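Long-range contacts in metallo-carboxypeptidase (Pseudomonas aeruginosa, PDB 4A39), which probably acts as a zinc-dependent carboxypeptidase of the M14 family, removing residues from the C-terminus of peptide or protein substrates: residues 48-52 / 75-81; 171-177 / 266-272. All coordinates share one frame; numbering follows the deposited sequence.

Contact 1: residues 48-52 / 75-81; sequences HFQWF and SAYSHAW
Gln50 reaches across to Ser75, Tyr77 and Trp81, and so ties together two loops of the cytosolic carboxypeptidase N-terminal domain, one running from strand 36-39 to strand 53-57, the other from strand 65-69 to strand 87-89. Polar bonds come first. The backbone joins the loops once, through Ala76 N and Phe49 O at 2.9 Å, almost straight at hydrogen (173°). The Gln50 amide then grips both backbone polar atoms of Tyr77, its N and its O: OE1 accepts from Tyr77 N at 3.0 Å, with the donor above the carbonyl plane, and NE2 donates a hydrogen bond to Tyr77 O. That oxygen also takes Ala80 N, which arrives on the opposite face of its plane. With two bonds to one residue, and Tyr122 as a further partner of NE2, the rotation of the buried amide is fixed.

Ring contacts follow. The amide lies stacked on the Trp81 indole, planes 9° apart, with NE2 over one face and offset toward the rim; CG, anti to the backbone N (chi1 -172°), and a bend at chi2 bring it there. Ser75 CA sits over a face of the Phe49 ring, a CH-pi contact 3.7 Å from the ring centroid. Phe52 CE2 comes only to 4.2 Å from Trp81 CZ3, a looser apolar touch.

The Tyr77 side chain lies about 5 Å from the bound (2-guanidinoethylmercapto)succinic acid, which places this loop pair beside the active-site cleft. Ser75 OG accepts from Trp81 NE1 at 2.9 Å and lies 2.7 Å from Gln50 OE1.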
loop_
_atom_site.group_PDB
_atom_site.type_symbol
_atom_site.label_atom_id
_atom_site.label_comp_id
_atom_site.label_asym_id
_atom_site.label_seq_id
_atom_site.Cartn_x
_atom_site.Cartn_y
_atom_site.Cartn_z
ATOM N N HIS A 48 2.562 -5.165 -16.951
ATOM C CA HIS A 48 2.839 -5.557 -15.571
ATOM C C HIS A 48 1.916 -6.588 -14.949
ATOM O O HIS A 48 0.731 -6.653 -15.252
ATOM C CB HIS A 48 2.793 -4.345 -14.634
ATOM C CG HIS A 48 3.555 -3.158 -15.119
ATOM N ND1 HIS A 48 3.029 -2.251 -16.015
ATOM C CD2 HIS A 48 4.796 -2.710 -14.813
ATOM C CE1 HIS A 48 3.915 -1.296 -16.240
ATOM N NE2 HIS A 48 4.994 -1.550 -15.522
ATOM N N PHE A 49 2.487 -7.383 -14.053
ATOM C CA PHE A 49 1.730 -8.346 -13.277
ATOM C C PHE A 49 2.588 -8.961 -12.191
ATOM O O PHE A 49 3.810 -9.052 -12.321
ATOM C CB PHE A 49 1.080 -9.446 -14.140
ATOM C CG PHE A 49 2.040 -10.450 -14.728
ATOM C CD1 PHE A 49 2.377 -11.608 -14.028
ATOM C CD2 PHE A 49 2.536 -10.285 -16.014
ATOM C CE1 PHE A 49 3.185 -12.587 -14.609
ATOM C CE2 PHE A 49 3.342 -11.255 -16.603
ATOM C CZ PHE A 49 3.667 -12.411 -15.902
ATOM N N GLN A 50 1.925 -9.330 -11.101
ATOM C CA GLN A 50 2.553 -9.976 -9.953
ATOM C C GLN A 50 1.436 -10.319 -8.973
ATOM O O GLN A 50 1.393 -11.423 -8.437
ATOM C CB GLN A 50 3.574 -9.058 -9.275
ATOM C CG GLN A 50 4.393 -9.771 -8.196
ATOM C CD GLN A 50 5.837 -10.028 -8.605
ATOM O OE1 GLN A 50 6.204 -9.895 -9.773
ATOM N NE2 GLN A 50 6.664 -10.405 -7.632
ATOM N N TRP A 51 0.536 -9.364 -8.750
ATOM C CA TRP A 51 -0.599 -9.563 -7.855
ATOM C C TRP A 51 -1.548 -10.626 -8.400
ATOM O O TRP A 51 -1.828 -10.666 -9.596
ATOM C CB TRP A 51 -1.364 -8.237 -7.659
ATOM C CG TRP A 51 -2.730 -8.404 -7.040
ATOM C CD1 TRP A 51 -3.913 -8.609 -7.699
ATOM C CD2 TRP A 51 -3.040 -8.448 -5.640
ATOM N NE1 TRP A 51 -4.935 -8.781 -6.796
ATOM C CE2 TRP A 51 -4.427 -8.690 -5.524
ATOM C CE3 TRP A 51 -2.278 -8.313 -4.469
ATOM C CZ2 TRP A 51 -5.071 -8.799 -4.284
ATOM C CZ3 TRP A 51 -2.918 -8.423 -3.234
ATOM C CH2 TRP A 51 -4.301 -8.663 -3.154
ATOM N N PHE A 52 -2.012 -11.505 -7.517
ATOM C CA PHE A 52 -2.960 -12.550 -7.888
ATOM C C PHE A 52 -3.951 -12.676 -6.740
ATOM O O PHE A 52 -3.639 -12.324 -5.604
ATOM C CB PHE A 52 -2.242 -13.890 -8.142
ATOM C CG PHE A 52 -1.515 -14.443 -6.943
ATOM C CD1 PHE A 52 -2.175 -15.235 -6.008
ATOM C CD2 PHE A 52 -0.159 -14.187 -6.765
ATOM C CE1 PHE A 52 -1.493 -15.767 -4.911
ATOM C CE2 PHE A 52 0.535 -14.710 -5.677
ATOM C CZ PHE A 52 -0.135 -15.504 -4.744
ATOM N N SER A 75 6.820 -12.206 -14.487
ATOM C CA SER A 75 6.213 -11.114 -13.734
ATOM C C SER A 75 7.112 -9.884 -13.646
ATOM O O SER A 75 8.301 -9.940 -13.961
ATOM C CB SER A 75 5.839 -11.583 -12.324
ATOM O OG SER A 75 6.993 -11.825 -11.539
ATOM N N ALA A 76 6.534 -8.773 -13.200
ATOM C CA ALA A 76 7.266 -7.514 -13.093
ATOM C C ALA A 76 8.488 -7.582 -12.187
ATOM O O ALA A 76 9.509 -6.950 -12.465
ATOM C CB ALA A 76 6.328 -6.408 -12.614
ATOM N N TYR A 77 8.379 -8.343 -11.102
ATOM C CA TYR A 77 9.469 -8.476 -10.144
ATOM C C TYR A 77 9.661 -9.952 -9.818
ATOM O O TYR A 77 9.500 -10.384 -8.674
ATOM C CB TYR A 77 9.129 -7.669 -8.888
ATOM C CG TYR A 77 8.727 -6.247 -9.217
ATOM C CD1 TYR A 77 9.651 -5.348 -9.746
ATOM C CD2 TYR A 77 7.410 -5.819 -9.059
ATOM C CE1 TYR A 77 9.274 -4.052 -10.116
ATOM C CE2 TYR A 77 7.021 -4.528 -9.425
ATOM C CZ TYR A 77 7.960 -3.653 -9.954
ATOM O OH TYR A 77 7.585 -2.380 -10.334
ATOM N N SER A 78 10.018 -10.717 -10.846
ATOM C CA SER A 78 10.208 -12.153 -10.718
ATOM C C SER A 78 11.288 -12.589 -9.739
ATOM O O SER A 78 11.230 -13.700 -9.213
ATOM C CB SER A 78 10.481 -12.773 -12.094
ATOM O OG SER A 78 11.653 -12.245 -12.689
ATOM N N HIS A 79 12.273 -11.733 -9.484
ATOM C CA HIS A 79 13.321 -12.111 -8.543
ATOM C C HIS A 79 12.793 -12.058 -7.112
ATOM O O HIS A 79 13.399 -12.615 -6.199
ATOM C CB HIS A 79 14.544 -11.198 -8.686
ATOM C CG HIS A 79 15.678 -11.565 -7.776
ATOM N ND1 HIS A 79 15.660 -11.307 -6.422
ATOM C CD2 HIS A 79 16.846 -12.204 -8.021
ATOM C CE1 HIS A 79 16.766 -11.773 -5.871
ATOM N NE2 HIS A 79 17.503 -12.323 -6.819
ATOM N N ALA A 80 11.646 -11.413 -6.922
ATOM C CA ALA A 80 11.065 -11.291 -5.587
ATOM C C ALA A 80 10.282 -12.518 -5.130
ATOM O O ALA A 80 9.807 -12.557 -3.993
ATOM C CB ALA A 80 10.169 -10.059 -5.520
ATOM N N TRP A 81 10.140 -13.518 -5.997
ATOM C CA TRP A 81 9.389 -14.717 -5.623
ATOM C C TRP A 81 10.153 -15.594 -4.643
ATOM O O TRP A 81 9.552 -16.329 -3.859
ATOM C CB TRP A 81 9.022 -15.545 -6.859
ATOM C CG TRP A 81 8.038 -14.882 -7.785
ATOM C CD1 TRP A 81 8.241 -14.557 -9.097
ATOM C CD2 TRP A 81 6.690 -14.489 -7.479
ATOM N NE1 TRP A 81 7.107 -13.988 -9.628
ATOM C CE2 TRP A 81 6.140 -13.934 -8.659
ATOM C CE3 TRP A 81 5.895 -14.552 -6.325
ATOM C CZ2 TRP A 81 4.828 -13.444 -8.720
ATOM C CZ3 TRP A 81 4.588 -14.062 -6.386
ATOM C CH2 TRP A 81 4.070 -13.515 -7.578
#

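Contact 2: residues 171-177 / 266-272; sequences LKLWVIA and VDLFLDI
Lys172 and Asp267 meet at the start of a parallel strand pairing between segments 171-177 and 266-272, whose strand axes come within 4.7 Å and differ in direction by 7°. Traced outward, the Lys172 side chain curls round one carboxylate oxygen: CB is 3.9 Å from Asp267 OD2, CD 3.3 Å, and CE and NZ both come to 2.9 Å, NZ as a salt bridge whose hydrogen bond is weak. Bends at chi2 and chi3 (69° and 77°) fold the chain back to that oxygen. Lys172 N also donates to Asp267 OD2, on the anti lone pair, while Asp267 N returns a bond to Lys172 O. OD1 is held by Arg388, so the buried carboxylate has basic partners at both oxygens, which probably favours its charged form.

Farther along, Trp174 N, Leu270 N, Ile176 N and Ile272 N continue the bond ladder, each pairing with a carbonyl of the other strand. The side chains of Trp174, Ile176, Phe269 and Asp271 lie on one face. Val266 CG2 stands over a face of the Trp174 indole, 3.8 Å from the centroid of its five-membered ring, and Ile176 CD1 meets the edge of Phe269 at CZ (3.5 Å). Leu173, Val175, Ala177, Leu268, Leu270 and Ile272 lie on the other face, where helix 185-196 packs against Val175, Ala177 and Ile272.

Asp271 OD2 is hydrogen-bonded to NE2 of His273, a zinc ligand. This is the central parallel part of the mixed sheet of an M14 zinc carboxypeptidase: His180 and Glu183 follow strand 171-177, and His273 lies near the C-terminal end of strand 268-275.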
loop_
_atom_site.group_PDB
_atom_site.type_symbol
_atom_site.label_atom_id
_atom_site.label_comp_id
_atom_site.label_asym_id
_atom_site.label_seq_id
_atom_site.Cartn_x
_atom_site.Cartn_y
_atom_site.Cartn_z
ATOM N N LEU A 171 -0.155 23.637 10.275
ATOM C CA LEU A 171 0.557 22.635 9.486
ATOM C C LEU A 171 -0.393 21.714 8.728
ATOM O O LEU A 171 -1.483 21.410 9.205
ATOM C CB LEU A 171 1.470 21.802 10.393
ATOM C CG LEU A 171 2.573 22.576 11.121
ATOM C CD1 LEU A 171 3.349 21.639 12.026
ATOM C CD2 LEU A 171 3.502 23.230 10.107
ATOM N N LYS A 172 0.028 21.282 7.542
ATOM C CA LYS A 172 -0.766 20.380 6.707
ATOM C C LYS A 172 0.042 19.114 6.477
ATOM O O LYS A 172 1.049 19.137 5.771
ATOM C CB LYS A 172 -1.081 21.022 5.351
ATOM C CG LYS A 172 -1.918 22.284 5.424
ATOM C CD LYS A 172 -1.154 23.431 6.048
ATOM C CE LYS A 172 -0.157 24.035 5.079
ATOM N NZ LYS A 172 0.505 25.220 5.699
ATOM N N LEU A 173 -0.398 18.010 7.075
ATOM C CA LEU A 173 0.312 16.740 6.942
ATOM C C LEU A 173 -0.434 15.818 5.982
ATOM O O LEU A 173 -1.548 15.373 6.272
ATOM C CB LEU A 173 0.442 16.077 8.314
ATOM C CG LEU A 173 0.857 16.985 9.475
ATOM C CD1 LEU A 173 1.074 16.123 10.704
ATOM C CD2 LEU A 173 2.119 17.766 9.138
ATOM N N TRP A 174 0.194 15.533 4.844
ATOM C CA TRP A 174 -0.408 14.690 3.821
ATOM C C TRP A 174 0.053 13.242 3.792
ATOM O O TRP A 174 1.252 12.947 3.870
ATOM C CB TRP A 174 -0.154 15.288 2.436
ATOM C CG TRP A 174 -0.836 16.591 2.180
ATOM C CD1 TRP A 174 -0.575 17.795 2.775
ATOM C CD2 TRP A 174 -1.879 16.828 1.232
ATOM N NE1 TRP A 174 -1.395 18.771 2.249
ATOM C CE2 TRP A 174 -2.204 18.203 1.299
ATOM C CE3 TRP A 174 -2.574 16.010 0.328
ATOM C CZ2 TRP A 174 -3.193 18.780 0.495
ATOM C CZ3 TRP A 174 -3.560 16.583 -0.472
ATOM C CH2 TRP A 174 -3.859 17.958 -0.383
ATOM N N VAL A 175 -0.917 12.346 3.648
ATOM C CA VAL A 175 -0.644 10.918 3.548
ATOM C C VAL A 175 -1.559 10.337 2.474
ATOM O O VAL A 175 -2.785 10.427 2.594
ATOM C CB VAL A 175 -0.938 10.189 4.871
ATOM C CG1 VAL A 175 -0.563 8.720 4.744
ATOM C CG2 VAL A 175 -0.159 10.840 6.001
ATOM N N ILE A 176 -0.966 9.778 1.420
ATOM C CA ILE A 176 -1.744 9.160 0.349
ATOM C C ILE A 176 -1.307 7.702 0.215
ATOM O O ILE A 176 -0.157 7.354 0.518
ATOM C CB ILE A 176 -1.575 9.901 -1.005
ATOM C CG1 ILE A 176 -0.167 9.704 -1.558
ATOM C CG2 ILE A 176 -1.873 11.390 -0.816
ATOM C CD1 ILE A 176 0.024 10.312 -2.929
ATOM N N ALA A 177 -2.216 6.852 -0.246
ATOM C CA ALA A 177 -1.903 5.430 -0.336
ATOM C C ALA A 177 -2.343 4.690 -1.588
ATOM O O ALA A 177 -3.280 5.084 -2.281
ATOM C CB ALA A 177 -2.482 4.719 0.883
ATOM N N VAL A 266 1.518 22.096 1.737
ATOM C CA VAL A 266 2.017 20.828 2.262
ATOM C C VAL A 266 3.221 21.026 3.188
ATOM O O VAL A 266 4.185 21.693 2.821
ATOM C CB VAL A 266 2.458 19.891 1.104
ATOM C CG1 VAL A 266 2.930 18.556 1.662
ATOM C CG2 VAL A 266 1.309 19.689 0.119
ATOM N N ASP A 267 3.166 20.431 4.380
ATOM C CA ASP A 267 4.266 20.539 5.339
ATOM C C ASP A 267 4.858 19.172 5.697
ATOM O O ASP A 267 5.821 19.075 6.456
ATOM C CB ASP A 267 3.793 21.265 6.604
ATOM C CG ASP A 267 3.273 22.661 6.305
ATOM O OD1 ASP A 267 4.045 23.474 5.748
ATOM O OD2 ASP A 267 2.099 22.941 6.618
ATOM N N LEU A 268 4.274 18.122 5.132
ATOM C CA LEU A 268 4.722 16.750 5.351
ATOM C C LEU A 268 4.024 15.891 4.314
ATOM O O LEU A 268 2.843 16.100 4.030
ATOM C CB LEU A 268 4.327 16.249 6.742
ATOM C CG LEU A 268 4.605 14.753 6.944
ATOM C CD1 LEU A 268 6.051 14.558 7.367
ATOM C CD2 LEU A 268 3.667 14.184 7.987
ATOM N N PHE A 269 4.743 14.928 3.749
ATOM C CA PHE A 269 4.144 14.053 2.750
ATOM C C PHE A 269 4.630 12.619 2.867
ATOM O O PHE A 269 5.830 12.357 2.805
ATOM C CB PHE A 269 4.447 14.556 1.339
ATOM C CG PHE A 269 3.897 13.673 0.252
ATOM C CD1 PHE A 269 2.520 13.523 0.088
ATOM C CD2 PHE A 269 4.752 12.977 -0.593
ATOM C CE1 PHE A 269 2.007 12.690 -0.905
ATOM C CE2 PHE A 269 4.251 12.139 -1.591
ATOM C CZ PHE A 269 2.879 11.995 -1.749
ATOM N N LEU A 270 3.689 11.695 3.037
ATOM C CA LEU A 270 4.022 10.280 3.126
ATOM C C LEU A 270 3.239 9.556 2.031
ATOM O O LEU A 270 2.013 9.669 1.962
ATOM C CB LEU A 270 3.641 9.717 4.499
ATOM C CG LEU A 270 4.328 10.343 5.718
ATOM C CD1 LEU A 270 3.836 9.662 6.988
ATOM C CD2 LEU A 270 5.840 10.196 5.591
ATOM N N ASP A 271 3.959 8.833 1.178
ATOM C CA ASP A 271 3.374 8.079 0.068
ATOM C C ASP A 271 3.513 6.608 0.468
ATOM O O ASP A 271 4.615 6.076 0.518
ATOM C CB ASP A 271 4.162 8.415 -1.208
ATOM C CG ASP A 271 3.555 7.821 -2.463
ATOM O OD1 ASP A 271 2.356 7.469 -2.463
ATOM O OD2 ASP A 271 4.290 7.721 -3.465
ATOM N N ILE A 272 2.386 5.960 0.759
ATOM C CA ILE A 272 2.391 4.573 1.225
ATOM C C ILE A 272 2.395 3.522 0.115
ATOM O O ILE A 272 1.477 3.472 -0.710
ATOM C CB ILE A 272 1.196 4.311 2.171
ATOM C CG1 ILE A 272 1.020 5.487 3.143
ATOM C CG2 ILE A 272 1.439 3.029 2.964
ATOM C CD1 ILE A 272 2.257 5.809 3.987
#

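Both contacts are buried, yet they belong to different parts of the protein: contact 1 joins two loops of the N-terminal domain, whereas contact 2 joins neighbouring strands of the catalytic domain's sheet. They share no element; their centres are 28 Å apart and their nearest atoms about 13 Å. Without strand pairing, contact 1 relies largely on a side-chain amide, with one backbone bond across it and 398 Å² buried. Contact 2 repeats backbone bonds along a register, buries 722 Å² and adds a salt bridge at one end. Each approaches the zinc site from its own side, contact 1 through Tyr77 and contact 2 through Asp271.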